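Protein CT_858 (Chlamydia trachomatis, PDB 3DOR) is a secreted chlamydial protease, found as a dimer in its mature form, that probably cleaves proteins as a serine-type endopeptidase. Local coordinates at residues Y31-D35 and G67-D71; G96-F100 and V112-L116; R277-S281 and V326-T331; S290-G294 and N330-I335; R488-G494 and I525-G529. One frame throughout, in Å; residues are numbered along the deposited sequence.

Contact 1. Residues Y31-D35 and G67-D71; sequences YLGWD and GGLND
Tyr31, helical at phi/psi -76/-35, leads into the last turn of helix 25-32. Leu32 (chi1 m, chi2 t) aims its side chain at the 67-71 backbone: its CD1 lies 3.6 Å from each of Gly68 O, Leu69 O and Asn70 CB, and its CA is 8.2 Å from Asn70 CA. Gly33 leaves the helix with left-handed angles (74/21). Trp34 (-74/148, chi1 t, chi2 88°) points CA-CB toward the other segment, CZ2 meeting Leu69 CD2 at 3.5 Å and CD1 standing 4.0 Å from Gly68 O; its CA is 7.7 Å from Leu69 CA. Asp35 is the N-cap of helix 36-48, its OD2 accepting from Gln38 N. Gly67-Asn70 forms a type I turn, with Asn70 N bonded to Gly67 O at 3.2 Å and Asn70 left-handed (49/53). No hydrogen bond crosses; the join is van der Waals packing on Leu69 and the turn's carbonyls. This is a tight helix-to-helix connection, stopped by a positive-phi glycine, restarted at an aspartate N-cap and packed against the end of helix 55-67.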
# COMPACT_ATOMS: atom_id res chain seq x y z
N TYR B 31 -16.20 -18.03 -21.52
CA TYR B 31 -16.01 -19.28 -20.79
C TYR B 31 -17.17 -19.61 -19.87
O TYR B 31 -17.53 -20.77 -19.69
CB TYR B 31 -14.70 -19.22 -19.99
CG TYR B 31 -14.45 -20.43 -19.12
CD1 TYR B 31 -14.14 -21.67 -19.67
CD2 TYR B 31 -14.53 -20.32 -17.74
CE1 TYR B 31 -13.92 -22.79 -18.85
CE2 TYR B 31 -14.31 -21.41 -16.92
CZ TYR B 31 -14.01 -22.65 -17.48
OH TYR B 31 -13.81 -23.71 -16.64
N LEU B 32 -17.77 -18.57 -19.28
CA LEU B 32 -18.89 -18.74 -18.36
C LEU B 32 -20.24 -18.25 -18.91
O LEU B 32 -21.28 -18.59 -18.36
CB LEU B 32 -18.62 -17.98 -17.06
CG LEU B 32 -17.34 -18.24 -16.28
CD1 LEU B 32 -17.29 -17.30 -15.09
CD2 LEU B 32 -17.29 -19.69 -15.81
N GLY B 33 -20.22 -17.46 -19.98
CA GLY B 33 -21.47 -16.93 -20.50
C GLY B 33 -21.89 -15.84 -19.51
O GLY B 33 -23.05 -15.45 -19.41
N TRP B 34 -20.89 -15.37 -18.78
CA TRP B 34 -21.06 -14.34 -17.77
C TRP B 34 -21.26 -12.96 -18.40
O TRP B 34 -20.74 -12.68 -19.48
CB TRP B 34 -19.81 -14.33 -16.88
CG TRP B 34 -19.67 -13.15 -15.99
CD1 TRP B 34 -20.18 -13.01 -14.73
CD2 TRP B 34 -18.94 -11.95 -16.27
NE1 TRP B 34 -19.80 -11.79 -14.21
CE2 TRP B 34 -19.04 -11.12 -15.13
CE3 TRP B 34 -18.21 -11.50 -17.38
CZ2 TRP B 34 -18.43 -9.86 -15.07
CZ3 TRP B 34 -17.60 -10.24 -17.31
CH2 TRP B 34 -17.72 -9.44 -16.17
N ASP B 35 -22.03 -12.12 -17.72
CA ASP B 35 -22.29 -10.76 -18.20
C ASP B 35 -22.25 -9.81 -17.02
O ASP B 35 -23.03 -9.95 -16.07
CB ASP B 35 -23.67 -10.64 -18.87
CG ASP B 35 -23.95 -9.22 -19.34
OD1 ASP B 35 -23.36 -8.79 -20.36
OD2 ASP B 35 -24.75 -8.52 -18.68
N GLY B 67 -17.34 -13.63 -6.58
CA GLY B 67 -17.16 -15.07 -6.70
C GLY B 67 -17.72 -15.57 -8.02
O GLY B 67 -17.32 -16.63 -8.51
N GLY B 68 -18.64 -14.80 -8.60
CA GLY B 68 -19.24 -15.20 -9.87
C GLY B 68 -18.28 -15.13 -11.04
O GLY B 68 -18.58 -15.64 -12.12
N LEU B 69 -17.13 -14.49 -10.84
CA LEU B 69 -16.14 -14.39 -11.91
C LEU B 69 -15.39 -15.70 -12.09
O LEU B 69 -14.67 -15.88 -13.07
CB LEU B 69 -15.14 -13.27 -11.59
CG LEU B 69 -15.66 -11.83 -11.61
CD1 LEU B 69 -14.59 -10.89 -11.05
CD2 LEU B 69 -16.03 -11.43 -13.04
N ASN B 70 -15.57 -16.62 -11.15
CA ASN B 70 -14.89 -17.92 -11.21
C ASN B 70 -13.39 -17.66 -11.48
O ASN B 70 -12.82 -18.21 -12.42
CB ASN B 70 -15.52 -18.78 -12.32
CG ASN B 70 -15.21 -20.27 -12.17
OD1 ASN B 70 -15.95 -21.12 -12.65
ND2 ASN B 70 -14.10 -20.58 -11.51
N ASP B 71 -12.79 -16.80 -10.66
CA ASP B 71 -11.39 -16.41 -10.78
C ASP B 71 -10.72 -16.65 -9.43
O ASP B 71 -11.01 -15.95 -8.46
CB ASP B 71 -11.30 -14.92 -11.13
CG ASP B 71 -9.87 -14.45 -11.41
OD1 ASP B 71 -8.92 -14.99 -10.81
OD2 ASP B 71 -9.71 -13.51 -12.23

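Contact 2. Residues G96-F100 and V112-L116; sequences GRFYF and VGDEL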
# COMPACT_ATOMS: atom_id res chain seq x y z
N GLY B 96 -14.05 -40.60 -6.24
CA GLY B 96 -15.10 -39.71 -5.77
C GLY B 96 -15.49 -39.74 -4.31
O GLY B 96 -16.45 -39.08 -3.91
N ARG B 97 -14.76 -40.48 -3.49
CA ARG B 97 -15.10 -40.52 -2.07
C ARG B 97 -14.22 -39.58 -1.26
O ARG B 97 -13.07 -39.31 -1.61
CB ARG B 97 -14.97 -41.96 -1.55
CG ARG B 97 -16.02 -42.90 -2.13
CD ARG B 97 -15.84 -44.33 -1.63
NE ARG B 97 -14.65 -44.96 -2.19
CZ ARG B 97 -14.20 -46.16 -1.82
NH1 ARG B 97 -14.84 -46.85 -0.88
NH2 ARG B 97 -13.11 -46.67 -2.39
N PHE B 98 -14.78 -39.06 -0.17
CA PHE B 98 -14.06 -38.14 0.70
C PHE B 98 -13.51 -38.86 1.92
O PHE B 98 -14.27 -39.53 2.63
CB PHE B 98 -14.97 -37.00 1.13
CG PHE B 98 -15.43 -36.14 -0.01
CD1 PHE B 98 -16.52 -36.52 -0.78
CD2 PHE B 98 -14.76 -34.97 -0.33
CE1 PHE B 98 -16.94 -35.74 -1.86
CE2 PHE B 98 -15.16 -34.18 -1.41
CZ PHE B 98 -16.25 -34.57 -2.18
N TYR B 99 -12.21 -38.73 2.16
CA TYR B 99 -11.57 -39.38 3.30
C TYR B 99 -10.87 -38.41 4.24
O TYR B 99 -10.29 -37.42 3.80
CB TYR B 99 -10.54 -40.41 2.83
CG TYR B 99 -11.11 -41.54 2.02
CD1 TYR B 99 -11.21 -41.44 0.63
CD2 TYR B 99 -11.56 -42.70 2.64
CE1 TYR B 99 -11.76 -42.48 -0.13
CE2 TYR B 99 -12.10 -43.75 1.89
CZ TYR B 99 -12.20 -43.63 0.52
OH TYR B 99 -12.76 -44.65 -0.21
N PHE B 100 -10.92 -38.72 5.53
CA PHE B 100 -10.24 -37.90 6.53
C PHE B 100 -8.76 -38.26 6.42
O PHE B 100 -8.40 -39.44 6.49
CB PHE B 100 -10.76 -38.22 7.94
CG PHE B 100 -12.14 -37.68 8.23
CD1 PHE B 100 -13.27 -38.41 7.88
CD2 PHE B 100 -12.30 -36.43 8.82
CE1 PHE B 100 -14.55 -37.90 8.12
CE2 PHE B 100 -13.57 -35.92 9.06
CZ PHE B 100 -14.70 -36.65 8.71
N VAL B 112 -8.18 -41.44 10.85
CA VAL B 112 -7.68 -41.18 9.51
C VAL B 112 -8.12 -42.41 8.73
O VAL B 112 -7.98 -43.53 9.23
CB VAL B 112 -6.13 -41.11 9.49
CG1 VAL B 112 -5.61 -41.26 8.07
CG2 VAL B 112 -5.67 -39.81 10.11
N GLY B 113 -8.65 -42.22 7.53
CA GLY B 113 -9.09 -43.36 6.75
C GLY B 113 -10.60 -43.50 6.69
O GLY B 113 -11.12 -44.23 5.84
N ASP B 114 -11.30 -42.82 7.60
CA ASP B 114 -12.76 -42.83 7.64
C ASP B 114 -13.26 -42.11 6.41
O ASP B 114 -12.63 -41.15 5.94
CB ASP B 114 -13.29 -42.07 8.86
CG ASP B 114 -13.07 -42.80 10.16
OD1 ASP B 114 -13.19 -42.15 11.22
OD2 ASP B 114 -12.77 -44.02 10.13
N GLU B 115 -14.41 -42.54 5.90
CA GLU B 115 -14.99 -41.88 4.74
C GLU B 115 -16.06 -40.94 5.27
O GLU B 115 -16.87 -41.34 6.11
CB GLU B 115 -15.63 -42.89 3.78
CG GLU B 115 -16.07 -42.24 2.48
CD GLU B 115 -16.95 -43.13 1.60
OE1 GLU B 115 -17.02 -44.35 1.84
OE2 GLU B 115 -17.58 -42.59 0.66
N LEU B 116 -16.06 -39.70 4.80
CA LEU B 116 -17.06 -38.73 5.22
C LEU B 116 -18.27 -38.94 4.32
O LEU B 116 -18.17 -38.85 3.09
CB LEU B 116 -16.54 -37.30 5.06
CG LEU B 116 -17.56 -36.20 5.39
CD1 LEU B 116 -18.11 -36.41 6.79
CD2 LEU B 116 -16.90 -34.83 5.28
O HOH W 1 -17.35 -39.89 0.52
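Three backbone hydrogen bonds hold the segments together: Leu116 N to Phe98 O (2.8 Å), Phe100 N to Asp114 O (3.0 Å) and Gly113 N to Phe100 O (3.0 Å). Water 1 adds a fourth link, accepting from Phe98 N at 2.8 Å and donating to Leu116 O at 2.9 Å and to Glu115 OE2 at 2.7 Å, so that Phe98 N reaches Leu116 O through solvent. Tyr99 and Glu115 face each other as an antiparallel non-hydrogen-bonded pair, CA atoms 4.5 Å apart, flanked by CA-H...O contacts from Glu115 CA to Phe98 O (3.2 Å) and from Tyr99 CA to Asp114 O (3.4 Å). The charged ends have partners nearby: Asp114 bridges to Arg172 and accepts from Arg111 N, and Arg97 pairs with Asp95, its NH1 staying 4.3 Å from Glu115 OE1, beyond a salt bridge. Farther out, Phe100 CE1 packs 3.7 Å from Leu116 CB, and Phe98 CB lies 4.2 Å from Leu116 CB; Phe98 and Leu116 share the sheet face covered by helix 140-150. On the other face, Tyr99 touches helix 540-544. This is the beta hairpin of strands 98-103 and 115-119 in the PDZ domain. Its chemistry implies direct main-chain pairing through Phe98 O and Phe100, water 1 standing in for the bond from Phe98 N to Leu116 O, with an apolar face turned to helix 140-150.

Contact 3. Residues R277-S281 and V326-T331; sequences RAYIS and VFSSNT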
# COMPACT_ATOMS: atom_id res chain seq x y z
N ARG B 277 12.58 -28.60 1.56
CA ARG B 277 12.63 -30.03 1.82
C ARG B 277 13.30 -30.57 0.55
O ARG B 277 12.79 -30.40 -0.56
CB ARG B 277 11.23 -30.64 1.95
CG ARG B 277 11.29 -32.16 2.08
CD ARG B 277 9.94 -32.82 2.32
NE ARG B 277 10.09 -34.27 2.47
CZ ARG B 277 9.11 -35.15 2.39
NH1 ARG B 277 7.86 -34.74 2.17
NH2 ARG B 277 9.36 -36.44 2.51
N ALA B 278 14.46 -31.19 0.71
CA ALA B 278 15.17 -31.71 -0.43
C ALA B 278 16.09 -32.84 -0.01
O ALA B 278 16.73 -32.77 1.05
CB ALA B 278 15.99 -30.59 -1.09
N TYR B 279 16.14 -33.89 -0.82
CA TYR B 279 16.98 -35.02 -0.50
C TYR B 279 17.28 -35.84 -1.73
O TYR B 279 16.82 -35.53 -2.83
CB TYR B 279 16.29 -35.89 0.57
CG TYR B 279 14.98 -36.51 0.14
CD1 TYR B 279 14.95 -37.70 -0.57
CD2 TYR B 279 13.76 -35.87 0.41
CE1 TYR B 279 13.75 -38.27 -1.00
CE2 TYR B 279 12.55 -36.43 -0.02
CZ TYR B 279 12.56 -37.62 -0.72
OH TYR B 279 11.38 -38.17 -1.17
N ILE B 280 18.09 -36.87 -1.54
CA ILE B 280 18.47 -37.77 -2.61
C ILE B 280 18.19 -39.16 -2.08
O ILE B 280 18.56 -39.48 -0.96
CB ILE B 280 19.97 -37.67 -2.93
CG1 ILE B 280 20.32 -36.27 -3.42
CG2 ILE B 280 20.33 -38.68 -4.00
CD1 ILE B 280 21.79 -36.11 -3.80
N SER B 281 17.51 -39.98 -2.88
CA SER B 281 17.19 -41.36 -2.52
C SER B 281 17.54 -42.24 -3.71
O SER B 281 17.88 -41.73 -4.77
CB SER B 281 15.70 -41.54 -2.22
OG SER B 281 15.32 -40.80 -1.08
N VAL B 326 24.23 -29.50 -5.72
CA VAL B 326 24.40 -30.83 -5.15
C VAL B 326 23.73 -31.86 -6.06
O VAL B 326 24.29 -32.93 -6.32
CB VAL B 326 23.77 -30.92 -3.75
CG1 VAL B 326 23.66 -32.40 -3.32
CG2 VAL B 326 24.63 -30.15 -2.75
N PHE B 327 22.53 -31.55 -6.55
CA PHE B 327 21.81 -32.48 -7.43
C PHE B 327 22.55 -32.72 -8.74
O PHE B 327 22.59 -33.84 -9.24
CB PHE B 327 20.39 -31.96 -7.75
CG PHE B 327 19.41 -32.06 -6.60
CD1 PHE B 327 18.30 -31.23 -6.55
CD2 PHE B 327 19.55 -33.03 -5.62
CE1 PHE B 327 17.34 -31.36 -5.53
CE2 PHE B 327 18.60 -33.17 -4.61
CZ PHE B 327 17.50 -32.33 -4.57
N SER B 328 23.12 -31.66 -9.31
CA SER B 328 23.83 -31.79 -10.58
C SER B 328 25.00 -32.76 -10.54
O SER B 328 25.34 -33.36 -11.55
CB SER B 328 24.34 -30.42 -11.05
OG SER B 328 23.28 -29.56 -11.36
N SER B 329 25.61 -32.93 -9.37
CA SER B 329 26.75 -33.82 -9.26
C SER B 329 26.50 -35.13 -8.52
O SER B 329 27.39 -35.97 -8.42
CB SER B 329 27.91 -33.09 -8.56
OG SER B 329 28.36 -32.00 -9.34
N ASN B 330 25.30 -35.33 -8.01
CA ASN B 330 25.04 -36.54 -7.25
C ASN B 330 23.71 -37.18 -7.57
O ASN B 330 23.16 -37.93 -6.75
CB ASN B 330 25.07 -36.20 -5.77
CG ASN B 330 26.41 -35.69 -5.33
OD1 ASN B 330 27.31 -36.47 -5.03
ND2 ASN B 330 26.57 -34.36 -5.33
N THR B 331 23.22 -36.94 -8.78
CA THR B 331 21.91 -37.44 -9.13
C THR B 331 21.80 -37.73 -10.64
O THR B 331 22.59 -37.22 -11.43
CB THR B 331 20.92 -36.35 -8.63
OG1 THR B 331 19.98 -36.93 -7.72
CG2 THR B 331 20.26 -35.67 -9.77
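Ile280, in the m,t rotamer, is the centre of this contact and has 86 Å² of its surface covered by the other segment. Its CG1 meets the edge of the Phe327 ring at CE2 (3.7 Å), CD1 reaches Val326 CG1 (4.2 Å), Asn330 CB (3.8 Å) and Asn330 O (3.7 Å), and CG2 approaches Thr331 OG1 (4.1 Å). Phe327 starts sideways from its helix, but chi1 near -74° carries the ring to the strand, where CE2 also lies 3.5 Å from Tyr279 O and CZ lies 4.2 Å from Ala278 CB. Strand 278-281 and helix 326-330 run almost parallel, 6° apart, with their axes 10.1 Å from each other at closest: helix 316-330, the connection of a beta-alpha-beta unit, packs on one face of the mixed sheet in the S41 peptidase region. Ala278 and Ile280 point to that helix. Tyr279 points the other way in the p rotamer, its ring meeting that of Phe295 and its OH bonded to Ile265 N. Asn330 sends CB toward the strand, yet with chi1 m and chi2 near -84° its amide turns back along the helix, ND2 donating to Val326 O at 2.9 Å.

Contact 4. Residues S290-G294 and N330-I335; sequences SHKVG and NTEALI
A single carboxylate clasps the neighbouring strand at two points: Glu332 (chi1 m, chi2 t, chi3 65°) takes His291 ND1 on OE1 at 2.8 Å and Lys292 N on OE2 at 3.2 Å, its N donating to Lys292 O at 2.9 Å. Strand 290-294 is extended; Glu332 (phi/psi -108/-21) interrupts the extended backbone between Thr331 and Ala333. The strands are parallel, crossing at -42°, axes 4.7 Å apart. Gly294 pairs with Leu334, CA atoms 4.5 Å apart; Gly294 N donates to Ala333 O at 3.0 Å and Ile335 N to Gly294 O at 2.7 Å. A CB on Gly294 would crowd Leu334 CD2, 3.4 Å from Gly294 O. Val293 CG1 lies 4.0 Å from Ile335 CG1. Water 2 links Lys292 NZ (3.0 Å, weak) to Asn330 OD1 (3.0 Å); Asn330 ND2 donates to Val326 O. These are the strands of the beta-alpha-beta unit around helix 316-330. Chemically, main-chain bonds at Lys292 and Gly294 join the strands, and the Glu332 carboxylate adds Lys292 N and the His291 ring.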
# COMPACT_ATOMS: atom_id res chain seq x y z
N SER B 290 19.32 -49.85 -9.68
CA SER B 290 19.12 -48.64 -8.88
C SER B 290 19.72 -47.37 -9.47
O SER B 290 20.79 -47.40 -10.06
CB SER B 290 19.67 -48.82 -7.46
OG SER B 290 18.96 -49.83 -6.79
N HIS B 291 19.00 -46.27 -9.27
CA HIS B 291 19.37 -44.96 -9.76
C HIS B 291 19.28 -43.95 -8.62
O HIS B 291 18.40 -44.06 -7.77
CB HIS B 291 18.40 -44.50 -10.85
CG HIS B 291 18.38 -45.38 -12.06
ND1 HIS B 291 19.40 -45.37 -13.00
CD2 HIS B 291 17.47 -46.28 -12.50
CE1 HIS B 291 19.11 -46.23 -13.96
NE2 HIS B 291 17.94 -46.79 -13.68
N LYS B 292 20.18 -42.97 -8.59
CA LYS B 292 20.13 -41.96 -7.55
C LYS B 292 19.22 -40.85 -8.08
O LYS B 292 19.41 -40.36 -9.19
CB LYS B 292 21.52 -41.40 -7.24
CG LYS B 292 22.51 -42.48 -6.80
CD LYS B 292 23.60 -41.92 -5.89
CE LYS B 292 24.45 -40.90 -6.60
NZ LYS B 292 25.46 -40.28 -5.68
N VAL B 293 18.21 -40.49 -7.30
CA VAL B 293 17.28 -39.47 -7.75
C VAL B 293 17.06 -38.38 -6.71
O VAL B 293 16.89 -38.66 -5.53
CB VAL B 293 15.92 -40.11 -8.12
CG1 VAL B 293 14.92 -39.03 -8.54
CG2 VAL B 293 16.12 -41.12 -9.26
N GLY B 294 17.05 -37.14 -7.16
CA GLY B 294 16.81 -36.05 -6.25
C GLY B 294 15.33 -35.76 -6.10
O GLY B 294 14.54 -36.03 -7.01
N ASN B 330 25.30 -35.33 -8.01
CA ASN B 330 25.04 -36.54 -7.25
C ASN B 330 23.71 -37.18 -7.57
O ASN B 330 23.16 -37.93 -6.75
CB ASN B 330 25.07 -36.20 -5.77
CG ASN B 330 26.41 -35.69 -5.33
OD1 ASN B 330 27.31 -36.47 -5.03
ND2 ASN B 330 26.57 -34.36 -5.33
N THR B 331 23.22 -36.94 -8.78
CA THR B 331 21.91 -37.44 -9.13
C THR B 331 21.80 -37.73 -10.64
O THR B 331 22.59 -37.22 -11.43
CB THR B 331 20.92 -36.35 -8.63
OG1 THR B 331 19.98 -36.93 -7.72
CG2 THR B 331 20.26 -35.67 -9.77
N GLU B 332 20.83 -38.56 -11.02
CA GLU B 332 20.60 -38.89 -12.44
C GLU B 332 19.32 -38.23 -12.97
O GLU B 332 19.13 -38.10 -14.17
CB GLU B 332 20.48 -40.41 -12.63
CG GLU B 332 21.77 -41.20 -12.40
CD GLU B 332 21.53 -42.71 -12.38
OE1 GLU B 332 21.13 -43.27 -13.42
OE2 GLU B 332 21.73 -43.33 -11.32
N ALA B 333 18.42 -37.88 -12.07
CA ALA B 333 17.16 -37.24 -12.44
C ALA B 333 16.67 -36.50 -11.21
O ALA B 333 17.18 -36.73 -10.12
CB ALA B 333 16.13 -38.28 -12.89
N LEU B 334 15.67 -35.64 -11.38
CA LEU B 334 15.16 -34.85 -10.28
C LEU B 334 13.63 -34.80 -10.26
O LEU B 334 13.00 -34.50 -11.28
CB LEU B 334 15.69 -33.42 -10.41
CG LEU B 334 15.80 -32.41 -9.25
CD1 LEU B 334 15.36 -31.06 -9.77
CD2 LEU B 334 14.99 -32.81 -8.03
N ILE B 335 13.05 -35.07 -9.10
CA ILE B 335 11.61 -34.99 -8.95
C ILE B 335 11.33 -33.69 -8.19
O ILE B 335 11.90 -33.45 -7.12
CB ILE B 335 11.04 -36.16 -8.14
CG1 ILE B 335 11.22 -37.48 -8.91
CG2 ILE B 335 9.55 -35.92 -7.86
CD1 ILE B 335 10.85 -38.70 -8.11
O HOH W 2 26.22 -38.65 -3.24

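Contact 5. Residues R488-G494 and I525-G529; sequences RTAGAGG and IENIG
Ile525 (phi/psi -106/-34) opens a turn, its O accepting from Gly529 N at 2.8 Å, its CB 3.7 Å from Gly493 CA; water 4 links Ile525 N (2.9 Å) to Gly493 O (2.8 Å). Glu526 (-46/126, chi1 t, chi2 p) takes a weak bond on OE1 from Gly493 N at 3.0 Å, while OE2 salt-bridges Lys28. Asn527 (68/-51) donates N to Gly491 O at 2.7 Å. Ile528 N bonds to Glu526 O at 2.7 Å, closing a classic gamma turn at Asn527, and Ile528 O receives Arg488 NH1 at 2.9 Å. Gly529 (63/-165) places CA 3.5 Å from Thr489 O and 3.7 Å from Gly491 CA. These glycine-rich loops of the S41 region run antiparallel, backbone on backbone, so close that a CB on Gly491, Gly493 or Gly529 would clash. Asp470 of helix 468-478 accepts from Gly491 N and Ala492 N, and Trp27 of helix 25-32 lies against Glu526 and Ile528; one loop joins strands 483-486 and 496-499, the other 507-518 and 534-535.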
# COMPACT_ATOMS: atom_id res chain seq x y z
N ARG B 488 -4.30 -31.69 -13.47
CA ARG B 488 -4.38 -30.33 -14.02
C ARG B 488 -4.36 -29.24 -12.95
O ARG B 488 -5.04 -29.35 -11.93
CB ARG B 488 -5.66 -30.23 -14.86
CG ARG B 488 -5.94 -28.89 -15.50
CD ARG B 488 -7.30 -28.90 -16.25
NE ARG B 488 -7.32 -29.86 -17.36
CZ ARG B 488 -6.87 -29.61 -18.58
NH1 ARG B 488 -6.35 -28.42 -18.88
NH2 ARG B 488 -6.90 -30.56 -19.51
N THR B 489 -3.59 -28.18 -13.20
CA THR B 489 -3.50 -27.07 -12.26
C THR B 489 -4.79 -26.22 -12.27
O THR B 489 -5.61 -26.33 -13.19
CB THR B 489 -2.26 -26.17 -12.57
OG1 THR B 489 -2.38 -25.60 -13.87
CG2 THR B 489 -0.95 -27.02 -12.51
N ALA B 490 -4.95 -25.39 -11.24
CA ALA B 490 -6.15 -24.56 -11.08
C ALA B 490 -6.50 -23.60 -12.20
O ALA B 490 -7.65 -23.52 -12.61
CB ALA B 490 -6.06 -23.80 -9.77
N GLY B 491 -5.52 -22.83 -12.66
CA GLY B 491 -5.79 -21.89 -13.72
C GLY B 491 -6.04 -20.46 -13.28
O GLY B 491 -7.09 -19.88 -13.58
N ALA B 492 -5.11 -19.90 -12.52
CA ALA B 492 -5.21 -18.50 -12.12
C ALA B 492 -4.22 -17.89 -13.11
O ALA B 492 -3.07 -17.62 -12.77
CB ALA B 492 -4.73 -18.31 -10.68
N GLY B 493 -4.68 -17.72 -14.35
CA GLY B 493 -3.84 -17.24 -15.43
C GLY B 493 -3.64 -15.77 -15.70
O GLY B 493 -3.79 -15.33 -16.84
N GLY B 494 -3.27 -15.01 -14.67
CA GLY B 494 -3.04 -13.58 -14.82
C GLY B 494 -2.43 -13.08 -13.53
O GLY B 494 -2.51 -13.77 -12.51
N ILE B 525 -4.62 -19.62 -19.75
CA ILE B 525 -4.41 -20.42 -18.55
C ILE B 525 -5.60 -20.29 -17.60
O ILE B 525 -5.94 -21.25 -16.91
CB ILE B 525 -3.12 -19.97 -17.79
CG1 ILE B 525 -1.91 -20.10 -18.70
CG2 ILE B 525 -2.90 -20.83 -16.53
CD1 ILE B 525 -1.71 -21.50 -19.22
N GLU B 526 -6.22 -19.11 -17.58
CA GLU B 526 -7.38 -18.84 -16.72
C GLU B 526 -8.40 -19.98 -16.76
O GLU B 526 -8.83 -20.37 -17.84
CB GLU B 526 -8.05 -17.53 -17.15
CG GLU B 526 -9.12 -17.01 -16.19
CD GLU B 526 -8.57 -16.66 -14.82
OE1 GLU B 526 -7.34 -16.47 -14.70
OE2 GLU B 526 -9.36 -16.55 -13.86
N ASN B 527 -8.76 -20.50 -15.59
CA ASN B 527 -9.74 -21.59 -15.47
C ASN B 527 -9.31 -22.95 -16.00
O ASN B 527 -9.43 -23.96 -15.30
CB ASN B 527 -11.05 -21.21 -16.16
CG ASN B 527 -11.77 -20.09 -15.46
OD1 ASN B 527 -12.19 -20.24 -14.30
ND2 ASN B 527 -11.92 -18.96 -16.13
N ILE B 528 -8.83 -22.97 -17.24
CA ILE B 528 -8.40 -24.20 -17.92
C ILE B 528 -7.15 -24.84 -17.31
O ILE B 528 -6.96 -26.05 -17.40
CB ILE B 528 -8.12 -23.93 -19.42
CG1 ILE B 528 -9.36 -23.33 -20.08
CG2 ILE B 528 -7.75 -25.22 -20.12
CD1 ILE B 528 -10.61 -24.14 -19.88
N GLY B 529 -6.29 -24.03 -16.72
CA GLY B 529 -5.08 -24.55 -16.12
C GLY B 529 -4.12 -25.21 -17.09
O GLY B 529 -4.21 -25.05 -18.31
O HOH W 3 -8.68 -18.18 -11.86
O HOH W 4 -4.82 -16.82 -19.03

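In the fold
From the N terminus, contact 1 closes first, bringing the turn after helix 55-67 back to the end of helix 25-32 across a mostly helical loop. Contact 2 follows as a short hairpin closure in the PDZ domain, its nearest atoms about 17 Å from contact 1. Contacts 3 and 4 overlap: both end on the stretch holding Asn330 and Thr331, contact 3 setting helix 316-330 on strand 278-284 and contact 4 pairing the next strands of the same sheet. Contact 5 closes last, joining two loops near the centre of the chain. It touches contact 1, Tyr31 CE1 lying 3.7 Å from Ile528 CD1, and so ties the N-terminal helices to the S41 peptidase region.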